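RRNA N-glycosidase (Bougainvillea spectabilis, PDB 3CTK) belongs to the plant ribosome-inactivating protein family and folds as a single chain that joins a mixed beta sheet to a largely helical body. Local coordinates at residues Y14-F17 and I18-R22; I52-T55 and S56-V60; V191-L194 and E195-G199; V230-K233 and V234-S238. One frame throughout, in Å; residues are numbered along the deposited sequence. Where two conformers were deposited one is given.

Contact 1 (Y14-F17 and I18-R22); sequences YPTF and IQDLR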
loop_
_atom_site.group_PDB
_atom_site.type_symbol
_atom_site.label_atom_id
_atom_site.label_comp_id
_atom_site.label_asym_id
_atom_site.label_seq_id
_atom_site.Cartn_x
_atom_site.Cartn_y
_atom_site.Cartn_z
ATOM N N TYR A 14 1.872 -14.533 -3.768
ATOM C CA TYR A 14 1.889 -13.289 -3.005
ATOM C C TYR A 14 3.251 -12.909 -2.419
ATOM O O TYR A 14 3.716 -11.783 -2.604
ATOM C CB TYR A 14 0.848 -13.355 -1.888
ATOM C CG TYR A 14 0.726 -12.085 -1.079
ATOM C CD1 TYR A 14 0.120 -10.945 -1.612
ATOM C CD2 TYR A 14 1.192 -12.032 0.233
ATOM C CE1 TYR A 14 -0.024 -9.781 -0.846
ATOM C CE2 TYR A 14 1.056 -10.882 0.999
ATOM C CZ TYR A 14 0.445 -9.764 0.458
ATOM O OH TYR A 14 0.301 -8.642 1.238
ATOM N N PRO A 15 3.908 -13.830 -1.697
ATOM C CA PRO A 15 5.213 -13.460 -1.134
ATOM C C PRO A 15 6.226 -12.995 -2.182
ATOM O O PRO A 15 6.990 -12.056 -1.944
ATOM C CB PRO A 15 5.650 -14.735 -0.414
ATOM C CG PRO A 15 4.344 -15.322 0.033
ATOM C CD PRO A 15 3.487 -15.156 -1.207
ATOM N N THR A 16 6.236 -13.649 -3.339
ATOM C CA THR A 16 7.162 -13.273 -4.406
ATOM C C THR A 16 6.782 -11.902 -4.965
ATOM O O THR A 16 7.647 -11.076 -5.267
ATOM C CB THR A 16 7.144 -14.307 -5.548
ATOM O OG1 THR A 16 7.528 -15.590 -5.033
ATOM C CG2 THR A 16 8.114 -13.902 -6.643
ATOM N N PHE A 17 5.479 -11.677 -5.093
ATOM C CA PHE A 17 4.924 -10.420 -5.592
ATOM C C PHE A 17 5.355 -9.243 -4.711
ATOM O O PHE A 17 5.827 -8.216 -5.207
ATOM C CB PHE A 17 3.393 -10.527 -5.617
ATOM C CG PHE A 17 2.683 -9.206 -5.726
ATOM C CD1 PHE A 17 2.794 -8.428 -6.876
ATOM C CD2 PHE A 17 1.899 -8.740 -4.676
ATOM C CE1 PHE A 17 2.132 -7.203 -6.976
ATOM C CE2 PHE A 17 1.231 -7.517 -4.765
ATOM C CZ PHE A 17 1.348 -6.748 -5.918
ATOM N N ILE A 18 5.189 -9.395 -3.401
ATOM C CA ILE A 18 5.559 -8.337 -2.468
ATOM C C ILE A 18 7.061 -8.068 -2.495
ATOM O O ILE A 18 7.485 -6.917 -2.422
ATOM C CB ILE A 18 5.128 -8.688 -1.023
ATOM C CG1 ILE A 18 3.602 -8.680 -0.923
ATOM C CG2 ILE A 18 5.715 -7.687 -0.031
ATOM C CD1 ILE A 18 2.968 -7.352 -1.284
ATOM N N GLN A 19 7.871 -9.118 -2.604
ATOM C CA GLN A 19 9.313 -8.914 -2.645
ATOM C C GLN A 19 9.703 -8.180 -3.922
ATOM O O GLN A 19 10.578 -7.309 -3.900
ATOM C CB GLN A 19 10.065 -10.246 -2.555
ATOM C CG GLN A 19 11.584 -10.077 -2.569
ATOM C CD GLN A 19 12.087 -9.179 -1.450
ATOM O OE1 GLN A 19 12.718 -8.149 -1.698
ATOM N NE2 GLN A 19 11.810 -9.565 -0.214
ATOM N N ASP A 20 9.052 -8.511 -5.035
ATOM C CA ASP A 20 9.364 -7.836 -6.292
ATOM C C ASP A 20 8.985 -6.357 -6.227
ATOM O O ASP A 20 9.663 -5.512 -6.819
ATOM C CB ASP A 20 8.656 -8.511 -7.475
ATOM C CG ASP A 20 9.222 -9.893 -7.786
ATOM O OD1 ASP A 20 10.395 -10.157 -7.444
ATOM O OD2 ASP A 20 8.495 -10.716 -8.385
ATOM N N LEU A 21 7.909 -6.042 -5.509
ATOM C CA LEU A 21 7.483 -4.653 -5.359
ATOM C C LEU A 21 8.509 -3.905 -4.507
ATOM O O LEU A 21 8.874 -2.769 -4.816
ATOM C CB LEU A 21 6.093 -4.575 -4.713
ATOM C CG LEU A 21 5.538 -3.186 -4.356
ATOM C CD1 LEU A 21 5.588 -2.249 -5.556
ATOM C CD2 LEU A 21 4.105 -3.342 -3.856
ATOM N N ARG A 22 8.987 -4.537 -3.439
ATOM C CA ARG A 22 9.990 -3.888 -2.593
ATOM C C ARG A 22 11.252 -3.589 -3.402
ATOM O O ARG A 22 11.892 -2.561 -3.201
ATOM C CB ARG A 22 10.362 -4.773 -1.398
ATOM C CG ARG A 22 9.301 -4.851 -0.313
ATOM C CD ARG A 22 9.718 -5.795 0.816
ATOM N NE ARG A 22 8.651 -5.927 1.804
ATOM C CZ ARG A 22 8.321 -7.063 2.409
ATOM N NH1 ARG A 22 8.981 -8.183 2.138
ATOM N NH2 ARG A 22 7.304 -7.085 3.261
#
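The carbonyl of Y14 accepts the backbone N-H of I18, N to O 2.9 Å, with the donor nearly along the C=O axis (168°). Three more i to i+4 bonds follow in helical register, Q19 N to P15 O, D20 N to T16 O and L21 N to F17 O, each with its donor tilted somewhat out of the carbonyl plane. Farther out, two polar groups are gripped by other helices: Y14 OH bonds the carbonyl of M162, while R22 reaches the backbone oxygens of A166 and A167 and forms a salt bridge with E173. The guanidinium of buried R22 is thus fixed by several partners, and I18 CG2 lies over the centre of one of its faces, 3.6 Å above the plane.

The other branch of I18 serves Y14. With CG1 beside the backbone N (chi1 -68°), the chain turns back along the helix and sets CG1 over one face of the tyrosine ring, 3.8 Å from the ring centroid, a CH-pi contact. The terminal methyl then reaches the next ring, I18 CD1 to F17 CD2 3.8 Å. F17 also stacks on F6 and packs on V50. On the exposed side T16 and D20 run side by side, T16 CG2 to D20 OD2 3.7 Å. I18 and L21 meet helix 149-168, and L21 also touches V48 on strand 47-53. This is the helix of a beta-alpha-beta crossover, linking the neighbouring parallel strands 3-7 and 47-53.

Contact 2 (I52-T55 and S56-V60); sequences ITTT and SKKTV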
loop_
_atom_site.group_PDB
_atom_site.type_symbol
_atom_site.label_atom_id
_atom_site.label_comp_id
_atom_site.label_asym_id
_atom_site.label_seq_id
_atom_site.Cartn_x
_atom_site.Cartn_y
_atom_site.Cartn_z
ATOM N N ILE A 52 -3.322 -6.090 -11.055
ATOM C CA ILE A 52 -4.052 -7.095 -10.287
ATOM C C ILE A 52 -5.160 -7.663 -11.159
ATOM O O ILE A 52 -6.027 -6.924 -11.631
ATOM C CB ILE A 52 -4.678 -6.483 -9.023
ATOM C CG1 ILE A 52 -3.585 -5.815 -8.184
ATOM C CG2 ILE A 52 -5.396 -7.566 -8.213
ATOM C CD1 ILE A 52 -4.122 -4.982 -7.037
ATOM N N THR A 53 -5.127 -8.977 -11.371
ATOM C CA THR A 53 -6.122 -9.647 -12.203
ATOM C C THR A 53 -6.968 -10.617 -11.381
ATOM O O THR A 53 -6.440 -11.400 -10.595
ATOM C CB THR A 53 -5.445 -10.428 -13.344
ATOM O OG1 THR A 53 -4.610 -9.542 -14.102
ATOM C CG2 THR A 53 -6.493 -11.038 -14.267
ATOM N N THR A 54 -8.281 -10.561 -11.579
ATOM C CA THR A 54 -9.216 -11.425 -10.857
ATOM C C THR A 54 -9.383 -12.771 -11.559
ATOM O O THR A 54 -8.960 -12.939 -12.702
ATOM C CB THR A 54 -10.609 -10.776 -10.773
ATOM O OG1 THR A 54 -11.150 -10.636 -12.094
ATOM C CG2 THR A 54 -10.519 -9.403 -10.116
ATOM N N THR A 55 -10.000 -13.732 -10.878
ATOM C CA THR A 55 -10.230 -15.032 -11.495
ATOM C C THR A 55 -11.285 -14.857 -12.588
ATOM O O THR A 55 -11.439 -15.716 -13.456
ATOM C CB THR A 55 -10.733 -16.087 -10.475
ATOM O OG1 THR A 55 -11.958 -15.641 -9.880
ATOM C CG2 THR A 55 -9.692 -16.317 -9.391
ATOM N N SER A 56 -12.005 -13.739 -12.539
ATOM C CA SER A 56 -13.031 -13.443 -13.533
ATOM C C SER A 56 -12.406 -12.740 -14.739
ATOM O O SER A 56 -13.112 -12.244 -15.620
ATOM C CB SER A 56 -14.134 -12.572 -12.925
ATOM O OG SER A 56 -13.608 -11.362 -12.421
ATOM N N LYS A 57 -11.076 -12.680 -14.751
ATOM C CA LYS A 57 -10.325 -12.091 -15.857
ATOM C C LYS A 57 -10.391 -10.574 -16.019
ATOM O O LYS A 57 -10.213 -10.056 -17.123
ATOM C CB LYS A 57 -10.757 -12.767 -17.162
ATOM C CG LYS A 57 -10.599 -14.286 -17.138
ATOM C CD LYS A 57 -11.439 -14.947 -18.221
ATOM C CE LYS A 57 -12.923 -14.779 -17.933
ATOM N NZ LYS A 57 -13.779 -15.287 -19.038
ATOM N N LYS A 58 -10.647 -9.862 -14.928
ATOM C CA LYS A 58 -10.695 -8.407 -14.982
ATOM C C LYS A 58 -9.424 -7.876 -14.323
ATOM O O LYS A 58 -8.993 -8.382 -13.286
ATOM C CB LYS A 58 -11.943 -7.887 -14.263
ATOM C CG LYS A 58 -13.237 -8.395 -14.892
ATOM C CD LYS A 58 -14.482 -7.878 -14.191
ATOM C CE LYS A 58 -15.737 -8.403 -14.874
ATOM N NZ LYS A 58 -16.980 -7.892 -14.239
ATOM N N THR A 59 -8.813 -6.871 -14.936
ATOM C CA THR A 59 -7.584 -6.308 -14.399
ATOM C C THR A 59 -7.684 -4.824 -14.080
ATOM O O THR A 59 -8.349 -4.060 -14.784
ATOM C CB THR A 59 -6.401 -6.486 -15.389
ATOM O OG1 THR A 59 -6.214 -7.873 -15.685
ATOM C CG2 THR A 59 -5.109 -5.927 -14.794
ATOM N N VAL A 60 -7.019 -4.427 -13.003
ATOM C CA VAL A 60 -6.963 -3.030 -12.607
ATOM C C VAL A 60 -5.479 -2.727 -12.427
ATOM O O VAL A 60 -4.778 -3.463 -11.740
ATOM C CB VAL A 60 -7.698 -2.788 -11.272
ATOM C CG1 VAL A 60 -7.516 -1.343 -10.826
ATOM C CG2 VAL A 60 -9.180 -3.111 -11.427
#
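I52 pairs with V60 across the hairpin through both backbone bonds, I52 N to V60 O 3.1 Å and V60 N to I52 O 3.0 Å. T53 faces T59 in the next, non-hydrogen-bonded pair, where the CA atoms close to 4.3 Å. Here the two hydroxyls bond each other on the face opposite I52 and V60, T53 OG1 to T59 OG1 2.8 Å.

T54 organises the turn. Its N-H bonds K58 O, and its carbonyl accepts K57 N at 3.0 Å from well above the carbonyl plane, closing a type I turn. With chi1 64°, T54 OG1 sits between its own N and carbonyl carbon, facing into the loop; it donates to S56 OG (2.6 Å) and accepts K58 N (3.0 Å). K57, at phi 71°, takes the left-handed backbone shape that makes this a type I turn with a G1 beta bulge. T55, at the exposed tip, turns its hydroxyl to E136.

Helix 132-142 lies beneath: E140 takes S56 OG and the salt bridge from K58, and I139 packs on I52, T54 and V60. T53 is backbone-bonded to F6 and L8 beside it, while V159 and F155 of helix 149-168 meet I52 and V60.

Contact 3 (V191-L194 and E195-G199); sequences VLNL and ENNWG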
loop_
_atom_site.group_PDB
_atom_site.type_symbol
_atom_site.label_atom_id
_atom_site.label_comp_id
_atom_site.label_asym_id
_atom_site.label_seq_id
_atom_site.Cartn_x
_atom_site.Cartn_y
_atom_site.Cartn_z
ATOM N N VAL A 191 -1.459 -4.359 13.205
ATOM C CA VAL A 191 -1.475 -4.019 11.785
ATOM C C VAL A 191 -1.850 -2.544 11.637
ATOM O O VAL A 191 -1.151 -1.777 10.974
ATOM C CB VAL A 191 -2.493 -4.884 11.016
ATOM C CG1 VAL A 191 -2.618 -4.388 9.580
ATOM C CG2 VAL A 191 -2.049 -6.342 11.032
ATOM N N LEU A 192 -2.943 -2.152 12.278
ATOM C CA LEU A 192 -3.413 -0.772 12.224
ATOM C C LEU A 192 -2.406 0.221 12.804
ATOM O O LEU A 192 -2.213 1.306 12.255
ATOM C CB LEU A 192 -4.758 -0.651 12.954
ATOM C CG LEU A 192 -6.021 -0.895 12.115
ATOM C CD1 LEU A 192 -5.785 -1.986 11.097
ATOM C CD2 LEU A 192 -7.184 -1.243 13.031
ATOM N N ASN A 193 -1.753 -0.155 13.898
ATOM C CA ASN A 193 -0.779 0.728 14.534
ATOM C C ASN A 193 0.423 0.985 13.625
ATOM O O ASN A 193 0.885 2.121 13.499
ATOM C CB ASN A 193 -0.306 0.128 15.860
ATOM C CG ASN A 193 0.597 1.067 16.630
ATOM O OD1 ASN A 193 0.177 2.149 17.045
ATOM N ND2 ASN A 193 1.845 0.663 16.823
ATOM N N LEU A 194 0.932 -0.069 12.994
ATOM C CA LEU A 194 2.072 0.074 12.092
ATOM C C LEU A 194 1.694 0.970 10.916
ATOM O O LEU A 194 2.472 1.835 10.508
ATOM C CB LEU A 194 2.535 -1.305 11.594
ATOM C CG LEU A 194 3.198 -2.207 12.650
ATOM C CD1 LEU A 194 3.452 -3.585 12.078
ATOM C CD2 LEU A 194 4.506 -1.584 13.113
ATOM N N GLU A 195 0.493 0.769 10.378
ATOM C CA GLU A 195 0.018 1.580 9.261
ATOM C C GLU A 195 0.011 3.064 9.633
ATOM O O GLU A 195 0.346 3.921 8.813
ATOM C CB GLU A 195 -1.401 1.155 8.854
ATOM C CG GLU A 195 -1.493 -0.227 8.217
ATOM C CD GLU A 195 -2.923 -0.611 7.862
ATOM O OE1 GLU A 195 -3.837 0.212 8.100
ATOM O OE2 GLU A 195 -3.135 -1.735 7.349
ATOM N N ASN A 196 -0.366 3.362 10.871
ATOM C CA ASN A 196 -0.425 4.744 11.332
ATOM C C ASN A 196 0.927 5.348 11.692
ATOM O O ASN A 196 1.016 6.561 11.895
ATOM C CB ASN A 196 -1.331 4.874 12.565
ATOM C CG ASN A 196 -2.758 4.426 12.307
ATOM O OD1 ASN A 196 -3.277 4.553 11.199
ATOM N ND2 ASN A 196 -3.409 3.914 13.349
ATOM N N ASN A 197 1.972 4.527 11.770
ATOM C CA ASN A 197 3.284 5.034 12.170
ATOM C C ASN A 197 4.484 4.755 11.271
ATOM O O ASN A 197 5.624 4.823 11.732
ATOM C CB ASN A 197 3.624 4.531 13.577
ATOM C CG ASN A 197 2.711 5.101 14.637
ATOM O OD1 ASN A 197 1.711 4.487 15.015
ATOM N ND2 ASN A 197 3.043 6.288 15.121
ATOM N N TRP A 198 4.256 4.466 9.996
ATOM C CA TRP A 198 5.378 4.178 9.105
ATOM C C TRP A 198 6.425 5.289 9.089
ATOM O O TRP A 198 7.624 5.023 9.211
ATOM C CB TRP A 198 4.874 3.937 7.685
ATOM C CG TRP A 198 5.957 3.562 6.723
ATOM C CD1 TRP A 198 6.793 2.485 6.808
ATOM C CD2 TRP A 198 6.283 4.229 5.500
ATOM N NE1 TRP A 198 7.616 2.435 5.710
ATOM C CE2 TRP A 198 7.325 3.495 4.890
ATOM C CE3 TRP A 198 5.795 5.376 4.856
ATOM C CZ2 TRP A 198 7.888 3.868 3.663
ATOM C CZ3 TRP A 198 6.353 5.747 3.637
ATOM C CH2 TRP A 198 7.390 4.992 3.054
ATOM N N GLY A 199 5.972 6.530 8.930
ATOM C CA GLY A 199 6.887 7.656 8.897
ATOM C C GLY A 199 7.709 7.805 10.163
ATOM O O GLY A 199 8.929 7.967 10.098
#
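V191 and E195, one helical turn apart, run side by side in the same direction. E195 has CG beside its backbone N (chi1 -69°) and is extended beyond, which lays the chain along V191: CG passes 3.2 Å from V191 O, and E195 OE2 ends 3.5 Å from V191 CG1. The other carboxylate oxygen, OE1, forms a salt bridge with R125, and N196 OD1 bonds the same guanidinium, so two consecutive residues hold one arginine.

E195 N to V191 O (3.1 Å) and N196 N to L192 O are i to i+4 backbone bonds. The next is shorter in sequence: N197 N bonds L194 O at 3.0 Å, approaching from above the carbonyl plane. W198 N, although only 3.2 Å from L194 O, is too badly angled to bond it. N193 and N197 have crossing side chains with amide planes 49° apart. W198, with CG anti to its N (chi1 -177°), carries its indole away from L194, to a cation-pi contact with R168 and a bond from NE1 to the carbonyl of I243. The whole is a junction of two successive helices, 189-196 and 198-208, with N197 at the N-cap position of the second.

Contact 4 (V230-K233 and V234-S238); sequences VVNK and VSQIS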
loop_
_atom_site.group_PDB
_atom_site.type_symbol
_atom_site.label_atom_id
_atom_site.label_comp_id
_atom_site.label_asym_id
_atom_site.label_seq_id
_atom_site.Cartn_x
_atom_site.Cartn_y
_atom_site.Cartn_z
ATOM N N VAL A 230 6.572 -0.772 23.815
ATOM C CA VAL A 230 7.602 0.264 23.776
ATOM C C VAL A 230 8.890 -0.248 23.147
ATOM O O VAL A 230 9.526 -1.174 23.653
ATOM C CB VAL A 230 7.892 0.801 25.191
ATOM C CG1 VAL A 230 9.003 1.838 25.146
ATOM C CG2 VAL A 230 6.626 1.413 25.769
ATOM N N VAL A 231 9.272 0.378 22.040
ATOM C CA VAL A 231 10.463 -0.013 21.299
ATOM C C VAL A 231 11.617 0.968 21.472
ATOM O O VAL A 231 11.504 2.136 21.105
ATOM C CB VAL A 231 10.130 -0.139 19.792
ATOM C CG1 VAL A 231 11.393 -0.419 18.989
ATOM C CG2 VAL A 231 9.106 -1.247 19.589
ATOM N N ASN A 232 12.727 0.487 22.031
ATOM C CA ASN A 232 13.904 1.327 22.224
ATOM C C ASN A 232 15.150 0.686 21.616
ATOM O O ASN A 232 16.274 1.111 21.881
ATOM C CB ASN A 232 14.138 1.620 23.714
ATOM C CG ASN A 232 14.215 0.364 24.564
ATOM O OD1 ASN A 232 14.589 -0.709 24.091
ATOM N ND2 ASN A 232 13.879 0.502 25.840
ATOM N N LYS A 233 14.937 -0.334 20.790
ATOM C CA LYS A 233 16.029 -1.040 20.128
ATOM C C LYS A 233 15.651 -1.447 18.710
ATOM O O LYS A 233 14.568 -1.974 18.474
ATOM C CB LYS A 233 16.420 -2.277 20.935
ATOM C CG LYS A 233 17.483 -2.008 21.986
ATOM C CD LYS A 233 17.606 -3.141 23.000
ATOM C CE LYS A 233 17.490 -4.522 22.365
ATOM N NZ LYS A 233 16.069 -4.877 22.053
ATOM N N VAL A 234 16.553 -1.197 17.767
ATOM C CA VAL A 234 16.305 -1.535 16.373
ATOM C C VAL A 234 15.938 -3.007 16.209
ATOM O O VAL A 234 15.032 -3.342 15.451
ATOM C CB VAL A 234 17.542 -1.228 15.493
ATOM C CG1 VAL A 234 17.277 -1.655 14.056
ATOM C CG2 VAL A 234 17.860 0.258 15.545
ATOM N N SER A 235 16.633 -3.882 16.931
ATOM C CA SER A 235 16.383 -5.323 16.844
ATOM C C SER A 235 14.958 -5.725 17.214
ATOM O O SER A 235 14.489 -6.803 16.837
ATOM C CB SER A 235 17.373 -6.085 17.730
ATOM O OG SER A 235 17.249 -5.708 19.091
ATOM N N GLN A 236 14.267 -4.861 17.947
ATOM C CA GLN A 236 12.900 -5.143 18.357
ATOM C C GLN A 236 11.887 -4.893 17.244
ATOM O O GLN A 236 10.846 -5.546 17.182
ATOM C CB GLN A 236 12.534 -4.283 19.570
ATOM C CG GLN A 236 13.332 -4.618 20.817
ATOM C CD GLN A 236 13.210 -3.566 21.903
ATOM O OE1 GLN A 236 13.695 -3.754 23.019
ATOM N NE2 GLN A 236 12.573 -2.449 21.581
ATOM N N ILE A 237 12.199 -3.962 16.353
ATOM C CA ILE A 237 11.266 -3.612 15.288
ATOM C C ILE A 237 11.739 -3.963 13.871
ATOM O O ILE A 237 10.928 -4.090 12.955
ATOM C CB ILE A 237 10.920 -2.091 15.391
ATOM C CG1 ILE A 237 9.904 -1.690 14.319
ATOM C CG2 ILE A 237 12.184 -1.262 15.285
ATOM C CD1 ILE A 237 8.523 -2.261 14.538
ATOM N N SER A 238 13.043 -4.138 13.690
ATOM C CA SER A 238 13.578 -4.458 12.372
ATOM C C SER A 238 12.939 -5.687 11.707
ATOM O O SER A 238 12.726 -5.694 10.495
ATOM C CB SER A 238 15.103 -4.633 12.445
ATOM O OG SER A 238 15.470 -5.661 13.347
#
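V234, directly bonded to K233, turns the chain from the end of strand 228-233, in a two-stranded antiparallel sheet, into a short, weakly bonded helix; the contact is this strand-to-helix corner in the C-terminal part of the fold. The V234 backbone still bonds T213 beside it, while its side chain packs on I215 and S208.

S235 carries its hydroxyl between its own N and carbonyl carbon (chi1 61°), facing back to the lysine before the corner: K233 NZ makes a weak hydrogen bond to S235 OG, 3.3 Å. The lysine chain gets there by bending at both its outer torsions.

Q236 closes the corner through its backbone, N to K233 O 3.0 Å, with the donor well above the carbonyl plane. Its extended side chain runs back along the strand, crossing K233 at about a right angle and sliding past V231 in the opposite direction. The glutamine amide meets that of N232 obliquely, the planes 33° apart.

I237 turns inward, to I201 of helix 198-208 and to V231, whose side chain it crosses at about a right angle; I237 CG2 stands 3.9 Å from V231 CG1. Here the backbone folds back on V234, whose O accepts two N-H groups, from I237 N at 3.0 Å and from S238 N at 2.8 Å.

Overall arrangement
From the N terminus the four contacts follow in series, none nested in or crossing another, each closed within nine consecutive residues. Contact 1 lies on the helix after the first strand; the chain then enters strand 47-53, whose hairpin loop to strand 59-65 is closed by contact 2, centre about 18 Å away. Helix 149-168 packs against both, tying sheet to helical body. Contact 3 comes much later, where one helix gives way to another, on the opposite side of the chain's centre from contact 2. Contact 4 lies on the same side as contact 3, about 15 Å between centres, and helix 198-208 connects them: it starts in contact 3 and packs against contact 4.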